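Local atomic coordinates of alkaline phosphatase D (Bacillus subtilis, PDB entry 2YEQ), a protein that hydrolyses phosphate esters, acting as a secreted phosphodiesterase and alkaline phosphatase with iron and calcium in its active site. Residues Y156-E160 with K516-K520; R169-S173 with N184-Y189; H382-N388 with H432-D438; A403-G407 with W452-Y456. All blocks are in the same frame, centred on the assembly; numbering follows the deposited sequence.

Contact 1: Y156-E160 with K516-K520. With NA (sodium ion), chain B.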
# COMPACT_ATOMS: atom_id res chain seq x y z
N TYR A 156 -9.26 13.27 5.81
CA TYR A 156 -10.10 14.43 5.60
C TYR A 156 -11.48 14.37 6.27
O TYR A 156 -11.98 13.30 6.61
CB TYR A 156 -10.29 14.68 4.11
CG TYR A 156 -9.00 14.99 3.39
CD1 TYR A 156 -8.38 16.22 3.56
CD2 TYR A 156 -8.38 14.04 2.57
CE1 TYR A 156 -7.19 16.51 2.92
CE2 TYR A 156 -7.19 14.32 1.94
CZ TYR A 156 -6.59 15.54 2.13
OH TYR A 156 -5.40 15.81 1.50
N GLY A 157 -12.04 15.55 6.49
CA GLY A 157 -13.46 15.72 6.73
C GLY A 157 -14.21 15.57 5.42
O GLY A 157 -13.60 15.31 4.38
N PRO A 158 -15.52 15.73 5.47
CA PRO A 158 -16.33 15.57 4.26
C PRO A 158 -16.27 16.79 3.35
O PRO A 158 -16.05 17.91 3.83
CB PRO A 158 -17.74 15.34 4.82
CG PRO A 158 -17.74 16.01 6.11
CD PRO A 158 -16.36 15.84 6.67
N ASN A 159 -16.44 16.58 2.05
CA ASN A 159 -16.44 17.67 1.07
C ASN A 159 -15.13 18.47 1.06
O ASN A 159 -15.14 19.69 0.87
CB ASN A 159 -17.60 18.65 1.33
CG ASN A 159 -18.94 17.96 1.45
OD1 ASN A 159 -19.62 18.06 2.48
ND2 ASN A 159 -19.32 17.25 0.39
N GLU A 160 -14.02 17.81 1.32
CA GLU A 160 -12.74 18.50 1.30
C GLU A 160 -11.92 18.06 0.10
O GLU A 160 -11.64 18.88 -0.79
CB GLU A 160 -12.00 18.28 2.62
CG GLU A 160 -12.64 19.06 3.76
CD GLU A 160 -12.18 18.62 5.13
OE1 GLU A 160 -11.13 17.94 5.23
OE2 GLU A 160 -12.88 18.98 6.11
N LYS A 516 -10.38 24.32 2.06
CA LYS A 516 -11.71 24.08 2.63
C LYS A 516 -11.65 23.80 4.14
O LYS A 516 -12.49 24.27 4.87
CB LYS A 516 -12.43 22.93 1.91
CG LYS A 516 -13.18 23.39 0.67
CD LYS A 516 -13.03 22.44 -0.51
CE LYS A 516 -13.33 23.13 -1.84
NZ LYS A 516 -14.02 22.20 -2.77
N GLN A 517 -10.65 23.04 4.58
CA GLN A 517 -10.44 22.79 6.01
C GLN A 517 -10.25 24.10 6.76
O GLN A 517 -10.79 24.27 7.86
CB GLN A 517 -9.20 21.92 6.25
CG GLN A 517 -9.42 20.44 6.08
CD GLN A 517 -8.13 19.62 6.13
OE1 GLN A 517 -6.98 20.15 6.14
NE2 GLN A 517 -8.30 18.30 6.16
N MET A 518 -9.47 25.01 6.17
CA MET A 518 -9.22 26.33 6.78
C MET A 518 -10.49 27.19 6.77
O MET A 518 -10.79 27.84 7.77
CB MET A 518 -8.05 27.05 6.08
CG MET A 518 -6.97 27.56 7.03
SD MET A 518 -5.93 26.24 7.71
CE MET A 518 -5.78 26.71 9.44
N ILE A 519 -11.24 27.18 5.66
CA ILE A 519 -12.50 27.92 5.58
C ILE A 519 -13.52 27.42 6.62
O ILE A 519 -14.29 28.21 7.16
CB ILE A 519 -13.15 27.82 4.19
CG1 ILE A 519 -12.35 28.58 3.15
CG2 ILE A 519 -14.58 28.36 4.20
CD1 ILE A 519 -12.79 28.28 1.72
N LYS A 520 -13.52 26.12 6.90
CA LYS A 520 -14.44 25.54 7.89
C LYS A 520 -14.14 26.06 9.30
O LYS A 520 -15.06 26.31 10.08
CB LYS A 520 -14.37 24.02 7.90
CG LYS A 520 -15.26 23.34 6.87
CD LYS A 520 -15.00 21.83 6.90
CE LYS A 520 -15.64 21.10 5.75
NZ LYS A 520 -15.57 19.62 5.96
NA NA B . -5.03 18.72 7.22
O HOH W 1 -18.67 19.55 5.06
O HOH W 2 -16.33 22.08 -1.18
O HOH W 3 -5.13 17.20 5.57
O HOH W 4 -4.86 20.25 8.81
O HOH W 5 -3.62 19.88 5.84
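Glu-160 and Lys-520 meet in a salt bridge, OE2 to NZ at 2.8 Å. The ammonium comes to the anti side of the carboxylate, 19° out of its plane. Lys-520 NZ also donates to Pro-158 O at 2.8 Å, in the carbonyl plane. Lys-520 gets there with a chain extended beyond CG. The other oxygen, Glu-160 OE1, takes two N-H groups from opposite faces of the carboxylate. Gly-157 N reaches Glu-160 OE1 at 2.9 Å from within the loop. Gln-517 NE2 reaches Glu-160 OE1 at 3.0 Å from the helix. The Gln-517 amide stands almost upright on the carboxylate, with the planes 85° apart. Three bonds grip the buried Glu-160 carboxylate and leave it little freedom to turn.

The contact joins the C-terminal helix 504-520 to the loop after strand 145-148 of the PhoD-like phosphatase. Lys-516 and Lys-520 lie one turn apart on the helix, with Gln-517 next to the first, and all three reach the loop. Gln-517 divides its amide between two jobs. Gln-517 OE1 binds the sodium ion at 2.6 Å, and Glu-175 and Glu-214 complete the protein ligands. Gln-517 NE2 also lies at the edge of the Tyr-156 ring, 3.3 Å from Tyr-156 CD1. Lys-516 bends its chain over the loop, and Lys-516 CD packs 3.7 Å from Asn-159 O. A water accepts from Lys-516 NZ and donates weakly to Asn-159 O.

Contact 2: R169-S173 with N184-Y189. With EDO (1,2-ethanediol), chain C; EDO (1,2-ethanediol), chain F.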
# COMPACT_ATOMS: atom_id res chain seq x y z
N ARG A 169 -19.52 8.71 -1.55
CA ARG A 169 -19.69 8.42 -0.13
C ARG A 169 -19.05 9.57 0.66
O ARG A 169 -18.43 10.46 0.08
CB ARG A 169 -19.06 7.09 0.24
CG ARG A 169 -19.55 5.88 -0.59
CD ARG A 169 -19.15 4.55 0.04
NE ARG A 169 -17.78 4.16 -0.34
CZ ARG A 169 -17.24 2.98 -0.13
NH1 ARG A 169 -17.92 2.05 0.51
NH2 ARG A 169 -16.01 2.70 -0.55
N THR A 170 -19.20 9.53 1.98
CA THR A 170 -18.85 10.68 2.84
C THR A 170 -18.10 10.22 4.06
O THR A 170 -18.53 9.29 4.75
CB THR A 170 -20.14 11.40 3.30
OG1 THR A 170 -20.89 11.78 2.14
CG2 THR A 170 -19.80 12.68 4.13
N HIS A 171 -16.98 10.89 4.37
CA HIS A 171 -16.27 10.59 5.57
C HIS A 171 -17.15 10.78 6.80
O HIS A 171 -18.07 11.58 6.78
CB HIS A 171 -14.99 11.43 5.67
CG HIS A 171 -13.85 10.87 4.89
ND1 HIS A 171 -13.00 11.65 4.12
CD2 HIS A 171 -13.42 9.59 4.74
CE1 HIS A 171 -12.10 10.87 3.54
NE2 HIS A 171 -12.32 9.62 3.92
N ASN A 172 -16.85 9.99 7.83
CA ASN A 172 -17.67 9.86 9.04
C ASN A 172 -17.52 11.01 10.02
O ASN A 172 -18.36 11.16 10.90
CB ASN A 172 -17.29 8.57 9.78
CG ASN A 172 -15.86 8.62 10.41
OD1 ASN A 172 -14.86 8.85 9.72
ND2 ASN A 172 -15.78 8.41 11.71
N SER A 173 -16.47 11.81 9.85
CA SER A 173 -16.13 12.85 10.81
C SER A 173 -15.38 14.00 10.14
O SER A 173 -14.96 13.90 8.99
CB SER A 173 -15.27 12.26 11.92
OG SER A 173 -13.93 11.98 11.48
N ASN A 184 -11.97 5.38 14.54
CA ASN A 184 -13.25 5.43 13.88
C ASN A 184 -13.12 5.52 12.36
O ASN A 184 -13.93 4.95 11.61
CB ASN A 184 -14.12 6.58 14.43
CG ASN A 184 -14.57 6.32 15.87
OD1 ASN A 184 -14.49 5.19 16.35
ND2 ASN A 184 -15.01 7.38 16.57
N ARG A 185 -12.10 6.23 11.89
CA ARG A 185 -11.89 6.30 10.44
C ARG A 185 -11.45 4.91 9.91
O ARG A 185 -11.94 4.49 8.87
CB ARG A 185 -10.83 7.34 10.10
CG ARG A 185 -10.57 7.51 8.62
CD ARG A 185 -11.76 7.99 7.87
NE ARG A 185 -12.47 9.15 8.43
CZ ARG A 185 -12.26 10.42 8.14
NH1 ARG A 185 -11.29 10.78 7.30
NH2 ARG A 185 -13.04 11.36 8.70
N HIS A 186 -10.53 4.24 10.60
CA HIS A 186 -10.18 2.84 10.23
C HIS A 186 -11.42 1.94 10.20
O HIS A 186 -11.59 1.14 9.29
CB HIS A 186 -9.12 2.20 11.12
CG HIS A 186 -7.71 2.55 10.73
ND1 HIS A 186 -6.81 1.81 10.01
CD2 HIS A 186 -7.09 3.69 10.97
CE1 HIS A 186 -5.67 2.50 9.89
NE2 HIS A 186 -5.84 3.66 10.43
N ALA A 187 -12.30 2.10 11.19
CA ALA A 187 -13.53 1.34 11.22
C ALA A 187 -14.45 1.66 10.05
O ALA A 187 -15.09 0.75 9.51
CB ALA A 187 -14.25 1.56 12.56
N GLN A 188 -14.53 2.93 9.64
CA GLN A 188 -15.38 3.29 8.50
C GLN A 188 -14.93 2.55 7.24
O GLN A 188 -15.76 2.00 6.53
CB GLN A 188 -15.36 4.79 8.21
CG GLN A 188 -16.12 5.15 6.95
CD GLN A 188 -16.21 6.64 6.70
OE1 GLN A 188 -15.21 7.36 6.84
NE2 GLN A 188 -17.40 7.11 6.30
N TYR A 189 -13.64 2.60 6.96
CA TYR A 189 -13.05 1.98 5.77
C TYR A 189 -13.15 0.46 5.82
O TYR A 189 -13.57 -0.16 4.85
CB TYR A 189 -11.56 2.40 5.60
CG TYR A 189 -11.38 3.75 4.92
CD1 TYR A 189 -11.96 4.90 5.45
CD2 TYR A 189 -10.59 3.89 3.79
CE1 TYR A 189 -11.80 6.13 4.84
CE2 TYR A 189 -10.42 5.11 3.17
CZ TYR A 189 -11.00 6.24 3.72
OH TYR A 189 -10.86 7.46 3.09
C1 EDO C . -14.11 10.38 17.34
O1 EDO C . -14.58 11.01 18.55
C2 EDO C . -14.76 10.98 16.08
O2 EDO C . -14.99 9.98 15.08
C1 EDO F . -19.94 14.03 9.45
O1 EDO F . -20.20 13.39 8.19
C2 EDO F . -19.20 15.33 9.24
O2 EDO F . -19.07 16.01 10.49
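Asn-172 OD1 receives Arg-185 NE at 2.7 Å, with the donor nearly in line with the C=O bond of the amide. The oxygen lies close to the guanidinium plane, while the two flat groups stand almost at right angles, 83° apart. Arg-185 NH2 adds weak bonds to the same OD1 and to Ser-173 OG. His-171 NE2 and Tyr-189 OH form a short, almost straight hydrogen bond of 2.7 Å. Either could be the donor. The two rings meet rim to rim.

Gln-188 grips the loop backbone at two places. Gln-188 NE2 donates to Thr-170 O at 2.9 Å. Gln-188 OE1 accepts from Asn-172 N at 3.3 Å, and the donor comes in well to the side of the C=O bond. An extended chain with CG anti to the backbone N (chi1 174°) carries the amide from the helix to the loop.

The flat packing is between Arg-185 and His-171. The guanidinium lies on one face of the imidazole, with centres 4.0 Å apart and planes at 4°. NH1 sits over the ring centre. Bends at chi2 and chi3 fold the arginine back against the ring. Toward the start of segment 184-189, Asn-172 ND2 packs on Asn-184 CB at 3.7 Å.

The loop before helix 179-190 is thus tied to that helix's side by the polar side chains of Arg-185, Gln-188 and Tyr-189. Arg-185 NH1 also donates to the carbonyls of Tyr-154 and Tyr-156, and Tyr-154 is an iron ligand. The stacked cation would probably disfavour protonation of His-171.

Contact 3: H382-N388 with H432-D438; sequences HASWASN and HIQFFND. With FE (Fe (III) ion), chain D; EDO (1,2-ethanediol), chain E; EDO (1,2-ethanediol), chain U.
Ser-384 and Asn-437 exchange two backbone hydrogen bonds: Ser-384 N to Asn-437 O at 2.8 Å, and Asn-437 N to Ser-384 O at 3.0 Å. Farther along, Asn-388 N donates to His-432 O. Between these pairs lies a classic beta bulge. Gln-434 and Phe-435 both face Ala-386, whose O accepts Gln-434 N at 2.8 Å but Phe-435 N only weakly.

Strands 384-390 and 433-437 run antiparallel, and 433-437 is an edge of the seven-stranded mixed sheet.

Aromatic packing fills one face. The edge of Phe-436 stands against the face of Trp-385, with planes at 64°. Phe-436 CD1 comes 3.3 Å from Trp-385 CZ2. A chi1 of 176° swings the Phe-436 ring away from its own backbone N, to the indole and Ala-383 CB. Ile-433 CG2 touches the indole edge at Trp-385 CE3, 3.7 Å away. On the other face, Ala-386 CB packs on Phe-435 CB, and the Phe-435 ring reaches Ser-384 CB.

Metal binding belongs to His-382, two residues ahead of the strand. His-382 NE2 binds the iron(III) ion at 2.2 Å, beside Cys-124, Asp-151 and Tyr-154. His-382 ND1 donates almost straight to an ethanediol O2 at 3.0 Å.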
# COMPACT_ATOMS: atom_id res chain seq x y z
N HIS A 382 -2.07 7.45 -8.14
CA HIS A 382 -3.48 7.31 -8.56
C HIS A 382 -3.63 7.04 -10.07
O HIS A 382 -4.58 7.46 -10.70
CB HIS A 382 -4.31 8.54 -8.16
CG HIS A 382 -4.31 8.85 -6.68
ND1 HIS A 382 -4.87 10.00 -6.18
CD2 HIS A 382 -3.83 8.18 -5.61
CE1 HIS A 382 -4.74 10.03 -4.87
NE2 HIS A 382 -4.11 8.94 -4.48
N ALA A 383 -2.66 6.34 -10.63
CA ALA A 383 -2.68 5.95 -12.05
C ALA A 383 -1.61 4.90 -12.24
O ALA A 383 -0.68 4.75 -11.44
CB ALA A 383 -2.48 7.15 -12.99
N SER A 384 -1.79 4.10 -13.28
CA SER A 384 -0.86 3.02 -13.55
C SER A 384 0.24 3.51 -14.47
O SER A 384 -0.02 4.17 -15.46
CB SER A 384 -1.59 1.86 -14.25
OG SER A 384 -2.42 1.16 -13.35
N TRP A 385 1.47 3.12 -14.14
CA TRP A 385 2.63 3.36 -14.98
C TRP A 385 3.53 2.11 -14.94
O TRP A 385 3.45 1.31 -14.03
CB TRP A 385 3.46 4.56 -14.48
CG TRP A 385 2.74 5.87 -14.31
CD1 TRP A 385 1.96 6.24 -13.26
CD2 TRP A 385 2.80 7.01 -15.17
NE1 TRP A 385 1.50 7.52 -13.42
CE2 TRP A 385 2.01 8.03 -14.58
CE3 TRP A 385 3.43 7.28 -16.40
CZ2 TRP A 385 1.82 9.28 -15.16
CZ3 TRP A 385 3.24 8.53 -16.98
CH2 TRP A 385 2.44 9.52 -16.35
N ALA A 386 4.42 1.98 -15.93
CA ALA A 386 5.46 0.98 -15.88
C ALA A 386 6.71 1.55 -16.57
O ALA A 386 6.58 2.25 -17.57
CB ALA A 386 5.01 -0.33 -16.57
N SER A 387 7.87 1.27 -16.00
CA SER A 387 9.15 1.82 -16.47
C SER A 387 10.23 0.79 -16.47
O SER A 387 10.36 0.00 -15.52
CB SER A 387 9.65 2.99 -15.57
OG SER A 387 8.83 4.12 -15.72
N ASN A 388 11.08 0.85 -17.49
CA ASN A 388 12.39 0.25 -17.40
C ASN A 388 13.26 1.10 -16.45
O ASN A 388 13.26 2.33 -16.54
CB ASN A 388 13.05 0.23 -18.80
CG ASN A 388 12.36 -0.76 -19.76
OD1 ASN A 388 12.12 -0.47 -20.94
ND2 ASN A 388 12.03 -1.92 -19.22
N HIS A 432 11.99 5.92 -20.97
CA HIS A 432 12.04 4.72 -20.16
C HIS A 432 10.63 4.25 -19.71
O HIS A 432 10.46 3.10 -19.30
CB HIS A 432 12.92 4.91 -18.93
CG HIS A 432 12.49 6.05 -18.06
ND1 HIS A 432 12.74 7.36 -18.39
CD2 HIS A 432 11.79 6.07 -16.90
CE1 HIS A 432 12.20 8.15 -17.46
NE2 HIS A 432 11.63 7.39 -16.54
N ILE A 433 9.64 5.13 -19.79
CA ILE A 433 8.29 4.83 -19.36
C ILE A 433 7.53 4.13 -20.50
O ILE A 433 7.35 4.68 -21.59
CB ILE A 433 7.51 6.11 -18.90
CG1 ILE A 433 8.23 6.81 -17.73
CG2 ILE A 433 6.10 5.72 -18.45
CD1 ILE A 433 7.45 7.99 -17.08
N GLN A 434 7.03 2.94 -20.20
CA GLN A 434 6.45 2.06 -21.21
C GLN A 434 4.93 2.01 -21.19
O GLN A 434 4.33 1.43 -22.10
CB GLN A 434 6.97 0.64 -20.98
CG GLN A 434 8.48 0.52 -21.01
CD GLN A 434 9.03 1.00 -22.34
OE1 GLN A 434 8.59 0.54 -23.39
NE2 GLN A 434 9.94 1.98 -22.30
N PHE A 435 4.30 2.61 -20.17
CA PHE A 435 2.86 2.43 -19.98
C PHE A 435 2.24 3.54 -19.13
O PHE A 435 2.85 3.95 -18.17
CB PHE A 435 2.63 1.08 -19.30
CG PHE A 435 1.16 0.75 -19.05
CD1 PHE A 435 0.27 0.63 -20.10
CD2 PHE A 435 0.71 0.49 -17.77
CE1 PHE A 435 -1.05 0.29 -19.88
CE2 PHE A 435 -0.64 0.16 -17.53
CZ PHE A 435 -1.51 0.06 -18.57
N PHE A 436 1.06 4.01 -19.53
CA PHE A 436 0.21 4.83 -18.69
C PHE A 436 -1.23 4.37 -18.85
O PHE A 436 -1.66 4.10 -19.97
CB PHE A 436 0.26 6.33 -19.04
CG PHE A 436 -0.70 7.16 -18.23
CD1 PHE A 436 -0.37 7.52 -16.93
CD2 PHE A 436 -1.94 7.51 -18.73
CE1 PHE A 436 -1.24 8.23 -16.13
CE2 PHE A 436 -2.85 8.23 -17.95
CZ PHE A 436 -2.49 8.60 -16.63
N ASN A 437 -1.98 4.32 -17.74
CA ASN A 437 -3.42 4.15 -17.73
C ASN A 437 -4.05 4.84 -16.51
O ASN A 437 -3.42 4.90 -15.46
CB ASN A 437 -3.75 2.66 -17.71
CG ASN A 437 -5.21 2.40 -17.91
OD1 ASN A 437 -5.77 2.61 -19.01
ND2 ASN A 437 -5.86 1.95 -16.87
N ASP A 438 -5.27 5.34 -16.63
CA ASP A 438 -5.89 6.10 -15.50
C ASP A 438 -7.27 5.58 -15.07
O ASP A 438 -8.13 6.36 -14.72
CB ASP A 438 -5.97 7.58 -15.86
CG ASP A 438 -6.27 8.47 -14.66
OD1 ASP A 438 -5.94 8.07 -13.52
OD2 ASP A 438 -6.86 9.54 -14.90
FE FE D . -3.57 8.38 -2.45
C1 EDO E . 16.02 8.41 -19.87
O1 EDO E . 14.86 9.27 -19.87
C2 EDO E . 15.71 6.93 -19.66
O2 EDO E . 16.16 6.38 -18.39
C1 EDO U . -7.62 14.07 -7.99
O1 EDO U . -8.96 14.14 -7.46
C2 EDO U . -6.75 13.13 -7.15
O2 EDO U . -6.09 12.12 -7.93
O HOH W 6 -4.70 2.00 -14.27

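Contact 4: A403-G407 with W452-Y456; sequences AEFVG and WKADY. With PE5 (3,6,9,12,15,18,21,24-octaoxahexacosan-1-ol), chain H.
Phe-405 points from its strand at Trp-452, Ala-454 and Tyr-456. Phe-405 CB is 3.6 Å from Tyr-456 OH. CG stands beside the backbone N and anti to the carbonyl carbon (chi1 -58°), which sets the ring among the three residues. Phe-405 CD1 is the ring atom nearest Tyr-456 OH, at 3.3 Å. The oxygen lies at the ring edge, in plane. Phe-405 CE1 packs against Ala-454 CB at 3.5 Å. That methyl sits over the ring face in a CH-pi contact, 3.6 Å from the centroid. At the other edge, on the same side of the ring plane as the methyl, CD2 approaches Trp-452 NE1. Phe-405 CE2 meets Trp-452 CD1 at 3.5 Å. The phenyl and the five-membered indole ring are nearly parallel, with planes at 13°, but slid apart so that they barely overlap. CZ, the tip, is near both Ala-454 CB and Trp-452 CD1.

Tyr-456 also brings its edge to the backbone, with CE2 at 3.5 Å from Val-406 O. No hydrogen bond joins the segments; side chains make most of the contact. Strand 400-406 belongs to the seven-stranded sheet and 451-459 to the ten-stranded one. The strand axes approach to 9.4 Å and cross at 22°, joining the two facing sheets of the calcineurin-like beta sandwich. Val-375 of strand 374-378 packs on both Phe-405 and Trp-452, and Tyr-456 reaches Ser-384 and Ala-386 of strand 384-390.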
# COMPACT_ATOMS: atom_id res chain seq x y z
N ALA A 403 12.86 -3.09 -13.26
CA ALA A 403 11.63 -2.47 -13.71
C ALA A 403 10.84 -1.91 -12.52
O ALA A 403 10.98 -2.40 -11.40
CB ALA A 403 10.75 -3.48 -14.45
N GLU A 404 10.01 -0.91 -12.79
CA GLU A 404 9.07 -0.37 -11.81
C GLU A 404 7.65 -0.55 -12.30
O GLU A 404 7.32 -0.18 -13.42
CB GLU A 404 9.31 1.14 -11.57
CG GLU A 404 8.36 1.71 -10.49
CD GLU A 404 8.54 3.20 -10.16
OE1 GLU A 404 9.04 3.99 -11.01
OE2 GLU A 404 8.09 3.58 -9.04
N PHE A 405 6.79 -1.10 -11.43
CA PHE A 405 5.36 -1.16 -11.67
C PHE A 405 4.65 -0.26 -10.68
O PHE A 405 4.63 -0.55 -9.47
CB PHE A 405 4.90 -2.62 -11.50
CG PHE A 405 5.62 -3.56 -12.43
CD1 PHE A 405 5.41 -3.46 -13.79
CD2 PHE A 405 6.54 -4.45 -11.96
CE1 PHE A 405 6.11 -4.29 -14.69
CE2 PHE A 405 7.26 -5.30 -12.87
CZ PHE A 405 7.02 -5.20 -14.22
N VAL A 406 4.08 0.81 -11.19
CA VAL A 406 3.34 1.77 -10.41
C VAL A 406 1.87 1.42 -10.55
O VAL A 406 1.30 1.46 -11.63
CB VAL A 406 3.54 3.21 -10.93
CG1 VAL A 406 2.75 4.24 -10.08
CG2 VAL A 406 5.07 3.56 -10.97
N GLY A 407 1.25 1.05 -9.45
CA GLY A 407 -0.16 0.74 -9.50
C GLY A 407 -1.08 1.91 -9.36
O GLY A 407 -0.84 2.83 -8.57
N TRP A 452 9.19 -12.03 -14.80
CA TRP A 452 8.24 -11.31 -13.96
C TRP A 452 7.15 -10.78 -14.86
O TRP A 452 7.43 -10.04 -15.79
CB TRP A 452 8.92 -10.13 -13.26
CG TRP A 452 8.05 -9.46 -12.21
CD1 TRP A 452 6.92 -8.74 -12.42
CD2 TRP A 452 8.26 -9.48 -10.80
NE1 TRP A 452 6.39 -8.31 -11.20
CE2 TRP A 452 7.22 -8.74 -10.20
CE3 TRP A 452 9.22 -10.07 -9.99
CZ2 TRP A 452 7.13 -8.58 -8.82
CZ3 TRP A 452 9.14 -9.88 -8.60
CH2 TRP A 452 8.09 -9.15 -8.04
N LYS A 453 5.91 -11.14 -14.57
CA LYS A 453 4.79 -10.60 -15.30
C LYS A 453 3.90 -9.75 -14.38
O LYS A 453 3.59 -10.17 -13.27
CB LYS A 453 3.95 -11.72 -15.90
CG LYS A 453 2.69 -11.21 -16.59
CD LYS A 453 2.23 -12.13 -17.72
CE LYS A 453 1.92 -13.49 -17.25
NZ LYS A 453 1.18 -14.33 -18.29
N ALA A 454 3.52 -8.58 -14.88
CA ALA A 454 2.61 -7.67 -14.21
C ALA A 454 1.39 -7.49 -15.08
O ALA A 454 1.51 -7.07 -16.23
CB ALA A 454 3.29 -6.30 -13.97
N ASP A 455 0.22 -7.80 -14.52
CA ASP A 455 -1.06 -7.50 -15.14
C ASP A 455 -1.76 -6.33 -14.45
O ASP A 455 -1.95 -6.37 -13.23
CB ASP A 455 -1.99 -8.73 -15.00
CG ASP A 455 -1.42 -10.00 -15.69
OD1 ASP A 455 -0.73 -9.88 -16.72
OD2 ASP A 455 -1.68 -11.12 -15.18
N TYR A 456 -2.18 -5.34 -15.22
CA TYR A 456 -2.90 -4.19 -14.70
C TYR A 456 -4.39 -4.46 -14.79
O TYR A 456 -4.96 -4.50 -15.88
CB TYR A 456 -2.51 -2.92 -15.44
CG TYR A 456 -1.09 -2.49 -15.12
CD1 TYR A 456 0.02 -3.12 -15.75
CD2 TYR A 456 -0.82 -1.50 -14.18
CE1 TYR A 456 1.34 -2.74 -15.43
CE2 TYR A 456 0.49 -1.12 -13.87
CZ TYR A 456 1.56 -1.74 -14.49
OH TYR A 456 2.85 -1.34 -14.16
C48 PE5 H . -1.89 -14.17 -15.80
C50 PE5 H . -1.47 -15.56 -16.25
O1 PE5 H . -0.05 -15.60 -16.42
C1 PE5 H . 0.60 -16.79 -15.96
C2 PE5 H . 2.11 -16.59 -15.84
O2 PE5 H . 2.77 -17.00 -17.04
C3 PE5 H . 4.07 -16.46 -17.30
C4 PE5 H . 4.45 -16.78 -18.74
O3 PE5 H . 4.45 -15.61 -19.57
C5 PE5 H . 3.41 -15.66 -20.55
C6 PE5 H . 3.36 -14.45 -21.46
O4 PE5 H . 2.03 -14.31 -21.98
C7 PE5 H . 1.25 -13.37 -21.26
C8 PE5 H . -0.23 -13.45 -21.55
O5 PE5 H . -0.96 -13.06 -20.38
C9 PE5 H . -1.39 -11.70 -20.48

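Contacts 1 and 2 share the loop after strand 145-148 and touch directly: Arg-185 NH1 lies 2.7 Å from Tyr-156 O, and Pro-158 packs on Thr-170. Contacts 3 and 4 are also joined, with centres about 9 Å apart. Their strands 384-390 and 400-406 are neighbours in one sheet, and Tyr-456 OH lies 2.7 Å from Trp-385 O. The two groups are separate, and the centres of contacts 1 and 3 are about 32 Å apart. Both border the metal centre: His-382 of contact 3 binds the iron, as does Tyr-154, whose carbonyl Arg-185 of contact 2 holds. Contact 4 does not reach the metals; the Val-406 side chain is about 11 Å from iron and calcium.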